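DSBA-like thioredoxin domain-containing protein (Pseudomonas aeruginosa PAO1, PDB 5HFI) is a cytosolic disulfide reductase of the thioredoxin superfamily that binds glutathione and probably reduces disulfides through a pair of cysteines. Local coordinates at residues 116-121 with 137-142; 181-186 with 204-209. All blocks are in the same frame, centred on the assembly; numbering follows the deposited sequence.

Contact 1: residues 116-121 with 137-142; sequences LARIQR and LELGAE
The guanidinium of Arg118 carries Leu139 on one face and Glu142 at its edge. Leu139 CD2 stands over the centre of the group, 3.6 Å from Arg118 CZ, so a methyl group covers that side of the charge. Glu142 OE1 lies in the guanidinium plane and takes both Arg118 NE and Arg118 NH2, each at 3.1 Å, a side-on salt bridge in which two nitrogens converge on one oxygen. Both bonds are somewhat bent, as expected when two donors share one acceptor. The carboxylate is turned 45° from the guanidinium, and both donors come from the same face of it. Glu142 OE2 adds a weak bond to Arg118 NH2 at 3.4 Å. CG of Arg118 leaves anti to the backbone N, and the bend at chi2 (67°) lays the aliphatic part beside Leu139 and brings the guanidinium to Glu142; Arg118 CG lies 4.1 Å from Leu139 CD2. A second carboxylate, Glu126, holds Arg118 NH1, which fixes the guanidinium further. The other methyl of Leu139, CD1, rests against Ile119, 3.9 Å from Ile119 CA and 4.0 Å from Ile119 CG1. Segments 116-121 and 137-142 approach to 10.4 Å between their local axes, their N-to-C directions 127° apart. Their helices, 112-124 and 133-142, belong to the helical part of the DsbA-like fold, inserted between strands 37-42 and 182-186 of the thioredoxin motif. Ile119 continues inward onto Pro98, Ala101 and Val102 of helix 96-109, while Leu116 and Gln120 join helix 112-124 to helices 18-22 and 24-30 and to strand 8-13.

Contact 2: residues 181-186 with 204-209; sequences PTFALE and DDWRAF
Trp206 leaves its helix with CG anti to the backbone N (chi1 175°), and its chi2 of -106° turns the indole so that the six-membered ring leads toward the strand. Phe183 answers with CG beside its own backbone N and anti to its carbonyl carbon, offering a ring face to the indole. The two meet as an edge-to-face pair: the CZ2-CH2 side of Trp206 comes down on Phe183, with CZ2 over the centre of the phenyl ring, 3.7 Å above its plane. Centroids of the phenyl ring and the six-membered ring are 4.8 Å apart and the planes make 53°, an edge-to-face pair inclined well short of perpendicular. Trp206 CH2 sits nearer the root of the phenyl ring, 3.8 Å from both CB and CG of Phe183. The contact is buried and wholly apolar. Strand 182-186 pairs antiparallel with strand 8-13 on one side and with strand 191-193 on the other, and it follows the cis-Pro181 that is a hallmark of thioredoxin folds; the C-terminal helix 203-215 packs on a face of this sheet. Pro181 belongs to the glutathione pocket. On the strand, Leu185 and Phe183 both touch Leu9 of strand 8-13. Tyr11 stacks with Phe183, and Tyr199 meets Trp206 edge-to-face, so the pair belongs to a longer aromatic cluster; Leu26 and Ala30 of helix 24-30 also touch the indole. Beside Trp206, Arg207 is paired with Asp204 and Glu32.

How the contacts relate
Contact 1 and contact 2 lie on opposite sides of the chain's centre, their centres 24 Å apart and their nearest atoms about 8 Å apart. The first joins two helices of the helical part, the second ties a central strand of the thioredoxin sheet to the C-terminal helix. The touching side chains stay clear of glutathione: that of Ile119 is about 11 Å from that of Cys17 and about 14 Å from the ligand, that of Phe183 about 9 Å from it. Segment 181-186, however, begins with Pro181, which lines the pocket. Tyr11 of strand 8-13 touches Leu116, in segment 116-121 though not itself in the contact, and stacks with Phe183 of contact 2.

Contact 1: residues 116-121 with 137-142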
loop_
_atom_site.group_PDB
_atom_site.type_symbol
_atom_site.label_atom_id
_atom_site.label_comp_id
_atom_site.label_asym_id
_atom_site.label_seq_id
_atom_site.Cartn_x
_atom_site.Cartn_y
_atom_site.Cartn_z
ATOM N N LEU A 116 -2.046 -0.757 -5.822
ATOM C CA LEU A 116 -1.179 -0.310 -4.734
ATOM C C LEU A 116 0.289 -0.418 -5.125
ATOM O O LEU A 116 1.069 0.514 -4.895
ATOM C CB LEU A 116 -1.454 -1.120 -3.464
ATOM C CG LEU A 116 -0.517 -0.850 -2.281
ATOM C CD1 LEU A 116 -0.630 0.597 -1.812
ATOM C CD2 LEU A 116 -0.787 -1.811 -1.125
ATOM N N ALA A 117 0.683 -1.549 -5.719
ATOM C CA ALA A 117 2.066 -1.716 -6.156
ATOM C C ALA A 117 2.448 -0.672 -7.198
ATOM O O ALA A 117 3.571 -0.151 -7.184
ATOM C CB ALA A 117 2.275 -3.126 -6.712
ATOM N N ARG A 118 1.528 -0.360 -8.116
ATOM C CA ARG A 118 1.813 0.644 -9.139
ATOM C C ARG A 118 1.916 2.037 -8.531
ATOM O O ARG A 118 2.773 2.835 -8.934
ATOM C CB ARG A 118 0.731 0.617 -10.218
ATOM C CG ARG A 118 0.982 1.587 -11.368
ATOM C CD ARG A 118 2.198 1.168 -12.184
ATOM N NE ARG A 118 2.596 2.187 -13.153
ATOM C CZ ARG A 118 3.484 3.147 -12.909
ATOM N NH1 ARG A 118 4.072 3.229 -11.722
ATOM N NH2 ARG A 118 3.785 4.029 -13.854
ATOM N N ILE A 119 1.036 2.348 -7.572
ATOM C CA ILE A 119 1.080 3.634 -6.880
ATOM C C ILE A 119 2.423 3.818 -6.185
ATOM O O ILE A 119 3.037 4.892 -6.249
ATOM C CB ILE A 119 -0.085 3.742 -5.877
ATOM C CG1 ILE A 119 -1.397 4.071 -6.591
ATOM C CG2 ILE A 119 0.212 4.780 -4.797
ATOM C CD1 ILE A 119 -2.617 3.982 -5.684
ATOM N N GLN A 120 2.894 2.772 -5.504
ATOM C CA GLN A 120 4.154 2.875 -4.776
ATOM C C GLN A 120 5.326 3.059 -5.730
ATOM O O GLN A 120 6.256 3.816 -5.437
ATOM C CB GLN A 120 4.360 1.642 -3.897
ATOM C CG GLN A 120 3.359 1.531 -2.756
ATOM C CD GLN A 120 3.288 0.130 -2.183
ATOM O OE1 GLN A 120 3.368 -0.858 -2.914
ATOM N NE2 GLN A 120 3.125 0.036 -0.869
ATOM N N ARG A 121 5.296 2.382 -6.881
ATOM C CA ARG A 121 6.326 2.607 -7.889
ATOM C C ARG A 121 6.277 4.037 -8.418
ATOM O O ARG A 121 7.321 4.676 -8.595
ATOM C CB ARG A 121 6.179 1.603 -9.034
ATOM C CG ARG A 121 6.536 0.170 -8.663
ATOM C CD ARG A 121 6.490 -0.741 -9.885
ATOM N NE ARG A 121 7.232 -1.980 -9.672
ATOM C CZ ARG A 121 6.669 -3.158 -9.423
ATOM N NH1 ARG A 121 5.347 -3.263 -9.357
ATOM N NH2 ARG A 121 7.426 -4.233 -9.242
ATOM N N LEU A 137 -5.437 8.789 -12.166
ATOM C CA LEU A 137 -6.180 8.381 -13.354
ATOM C C LEU A 137 -5.239 7.864 -14.432
ATOM O O LEU A 137 -5.570 6.917 -15.154
ATOM C CB LEU A 137 -7.015 9.550 -13.879
ATOM C CG LEU A 137 -8.443 9.726 -13.343
ATOM C CD1 LEU A 137 -8.510 9.624 -11.830
ATOM C CD2 LEU A 137 -9.015 11.063 -13.805
ATOM N N GLU A 138 -4.055 8.471 -14.547
ATOM C CA GLU A 138 -3.055 7.993 -15.494
ATOM C C GLU A 138 -2.581 6.590 -15.133
ATOM O O GLU A 138 -2.398 5.742 -16.014
ATOM C CB GLU A 138 -1.878 8.969 -15.537
ATOM C CG GLU A 138 -0.725 8.535 -16.426
ATOM C CD GLU A 138 0.475 9.459 -16.310
ATOM O OE1 GLU A 138 1.581 9.053 -16.725
ATOM O OE2 GLU A 138 0.313 10.589 -15.802
ATOM N N LEU A 139 -2.378 6.328 -13.839
ATOM C CA LEU A 139 -1.982 4.990 -13.413
ATOM C C LEU A 139 -3.085 3.978 -13.686
ATOM O O LEU A 139 -2.809 2.860 -14.137
ATOM C CB LEU A 139 -1.617 4.996 -11.928
ATOM C CG LEU A 139 -0.429 5.867 -11.517
ATOM C CD1 LEU A 139 -0.129 5.672 -10.034
ATOM C CD2 LEU A 139 0.796 5.542 -12.360
ATOM N N GLY A 140 -4.338 4.344 -13.411
ATOM C CA GLY A 140 -5.436 3.440 -13.713
ATOM C C GLY A 140 -5.539 3.134 -15.194
ATOM O O GLY A 140 -5.807 1.996 -15.588
ATOM N N ALA A 141 -5.312 4.144 -16.036
ATOM C CA ALA A 141 -5.342 3.919 -17.476
ATOM C C ALA A 141 -4.157 3.078 -17.938
ATOM O O ALA A 141 -4.265 2.357 -18.935
ATOM C CB ALA A 141 -5.374 5.254 -18.218
ATOM N N GLU A 142 -3.023 3.158 -17.234
ATOM C CA GLU A 142 -1.897 2.285 -17.554
ATOM C C GLU A 142 -2.249 0.824 -17.309
ATOM O O GLU A 142 -1.836 -0.059 -18.069
ATOM C CB GLU A 142 -0.667 2.670 -16.731
ATOM C CG GLU A 142 0.082 3.887 -17.233
ATOM C CD GLU A 142 1.442 4.037 -16.573
ATOM O OE1 GLU A 142 1.996 3.015 -16.113
ATOM O OE2 GLU A 142 1.955 5.175 -16.511
#

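Contact 2: residues 181-186 with 204-209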
loop_
_atom_site.group_PDB
_atom_site.type_symbol
_atom_site.label_atom_id
_atom_site.label_comp_id
_atom_site.label_asym_id
_atom_site.label_seq_id
_atom_site.Cartn_x
_atom_site.Cartn_y
_atom_site.Cartn_z
ATOM N N PRO A 181 3.655 -1.795 8.018
ATOM C CA PRO A 181 2.732 -2.841 7.568
ATOM C C PRO A 181 2.274 -3.739 8.709
ATOM O O PRO A 181 3.033 -3.943 9.652
ATOM C CB PRO A 181 3.571 -3.651 6.578
ATOM C CG PRO A 181 4.972 -3.394 6.974
ATOM C CD PRO A 181 5.013 -2.001 7.498
ATOM N N THR A 182 1.056 -4.268 8.619
ATOM C CA THR A 182 0.577 -5.279 9.557
ATOM C C THR A 182 -0.168 -6.347 8.775
ATOM O O THR A 182 -1.097 -6.033 8.023
ATOM C CB THR A 182 -0.328 -4.671 10.635
ATOM O OG1 THR A 182 0.423 -3.751 11.440
ATOM C CG2 THR A 182 -0.903 -5.761 11.528
ATOM N N PHE A 183 0.248 -7.600 8.940
ATOM C CA PHE A 183 -0.407 -8.748 8.327
ATOM C C PHE A 183 -1.072 -9.590 9.407
ATOM O O PHE A 183 -0.471 -9.863 10.451
ATOM C CB PHE A 183 0.589 -9.618 7.554
ATOM C CG PHE A 183 1.028 -9.036 6.240
ATOM C CD1 PHE A 183 0.236 -9.167 5.113
ATOM C CD2 PHE A 183 2.246 -8.386 6.125
ATOM C CE1 PHE A 183 0.643 -8.647 3.894
ATOM C CE2 PHE A 183 2.659 -7.863 4.908
ATOM C CZ PHE A 183 1.855 -7.994 3.794
ATOM N N ALA A 184 -2.306 -10.013 9.148
ATOM C CA ALA A 184 -3.032 -10.860 10.085
ATOM C C ALA A 184 -3.726 -11.971 9.316
ATOM O O ALA A 184 -4.378 -11.713 8.301
ATOM C CB ALA A 184 -4.050 -10.052 10.898
ATOM N N LEU A 185 -3.580 -13.200 9.801
ATOM C CA LEU A 185 -4.153 -14.376 9.161
ATOM C C LEU A 185 -5.445 -14.756 9.872
ATOM O O LEU A 185 -5.467 -14.878 11.101
ATOM C CB LEU A 185 -3.157 -15.538 9.199
ATOM C CG LEU A 185 -3.213 -16.605 8.106
ATOM C CD1 LEU A 185 -3.177 -15.971 6.725
ATOM C CD2 LEU A 185 -2.056 -17.579 8.276
ATOM N N GLU A 186 -6.518 -14.935 9.106
ATOM C CA GLU A 186 -7.812 -15.321 9.655
ATOM C C GLU A 186 -8.137 -16.753 9.257
ATOM O O GLU A 186 -8.142 -17.085 8.068
ATOM C CB GLU A 186 -8.930 -14.388 9.187
ATOM C CG GLU A 186 -10.276 -14.743 9.812
ATOM C CD GLU A 186 -11.410 -13.851 9.349
ATOM O OE1 GLU A 186 -11.336 -13.324 8.219
ATOM O OE2 GLU A 186 -12.382 -13.684 10.117
ATOM N N ASP A 204 10.379 -15.275 -0.615
ATOM C CA ASP A 204 10.259 -16.721 -0.784
ATOM C C ASP A 204 9.988 -17.415 0.548
ATOM O O ASP A 204 9.178 -18.347 0.612
ATOM C CB ASP A 204 11.521 -17.283 -1.436
ATOM C CG ASP A 204 11.702 -16.801 -2.864
ATOM O OD1 ASP A 204 12.856 -16.534 -3.261
ATOM O OD2 ASP A 204 10.692 -16.692 -3.590
ATOM N N ASP A 205 10.677 -16.990 1.613
ATOM C CA ASP A 205 10.347 -17.463 2.957
ATOM C C ASP A 205 8.886 -17.183 3.281
ATOM O O ASP A 205 8.175 -18.041 3.817
ATOM C CB ASP A 205 11.247 -16.784 3.992
ATOM C CG ASP A 205 12.582 -17.476 4.169
ATOM O OD1 ASP A 205 12.965 -18.295 3.308
ATOM O OD2 ASP A 205 13.258 -17.185 5.180
ATOM N N TRP A 206 8.429 -15.969 2.960
ATOM C CA TRP A 206 7.063 -15.556 3.265
ATOM C C TRP A 206 6.042 -16.419 2.532
ATOM O O TRP A 206 5.058 -16.870 3.127
ATOM C CB TRP A 206 6.909 -14.074 2.910
ATOM C CG TRP A 206 5.535 -13.487 3.039
ATOM C CD1 TRP A 206 4.687 -13.153 2.018
ATOM C CD2 TRP A 206 4.864 -13.119 4.252
ATOM N NE1 TRP A 206 3.528 -12.618 2.524
ATOM C CE2 TRP A 206 3.610 -12.586 3.890
ATOM C CE3 TRP A 206 5.197 -13.202 5.608
ATOM C CZ2 TRP A 206 2.690 -12.134 4.836
ATOM C CZ3 TRP A 206 4.281 -12.751 6.546
ATOM C CH2 TRP A 206 3.042 -12.227 6.154
ATOM N N ARG A 207 6.263 -16.663 1.238
ATOM C CA ARG A 207 5.351 -17.518 0.485
ATOM C C ARG A 207 5.299 -18.922 1.077
ATOM O O ARG A 207 4.215 -19.487 1.265
ATOM C CB ARG A 207 5.772 -17.562 -0.984
ATOM C CG ARG A 207 4.736 -18.181 -1.904
ATOM C CD ARG A 207 5.301 -18.427 -3.296
ATOM N NE ARG A 207 5.624 -17.187 -3.993
ATOM C CZ ARG A 207 6.859 -16.722 -4.153
ATOM N NH1 ARG A 207 7.890 -17.397 -3.658
ATOM N NH2 ARG A 207 7.065 -15.584 -4.807
ATOM N N ALA A 208 6.463 -19.489 1.404
ATOM C CA ALA A 208 6.498 -20.827 1.988
ATOM C C ALA A 208 5.820 -20.853 3.351
ATOM O O ALA A 208 5.142 -21.827 3.698
ATOM C CB ALA A 208 7.944 -21.311 2.096
ATOM N N PHE A 209 5.993 -19.791 4.140
ATOM C CA PHE A 209 5.320 -19.722 5.431
ATOM C C PHE A 209 3.807 -19.761 5.264
ATOM O O PHE A 209 3.114 -20.486 5.989
ATOM C CB PHE A 209 5.755 -18.461 6.179
ATOM C CG PHE A 209 4.995 -18.219 7.451
ATOM C CD1 PHE A 209 5.368 -18.851 8.625
ATOM C CD2 PHE A 209 3.915 -17.351 7.475
ATOM C CE1 PHE A 209 4.675 -18.627 9.799
ATOM C CE2 PHE A 209 3.216 -17.126 8.644
ATOM C CZ PHE A 209 3.597 -17.764 9.808
#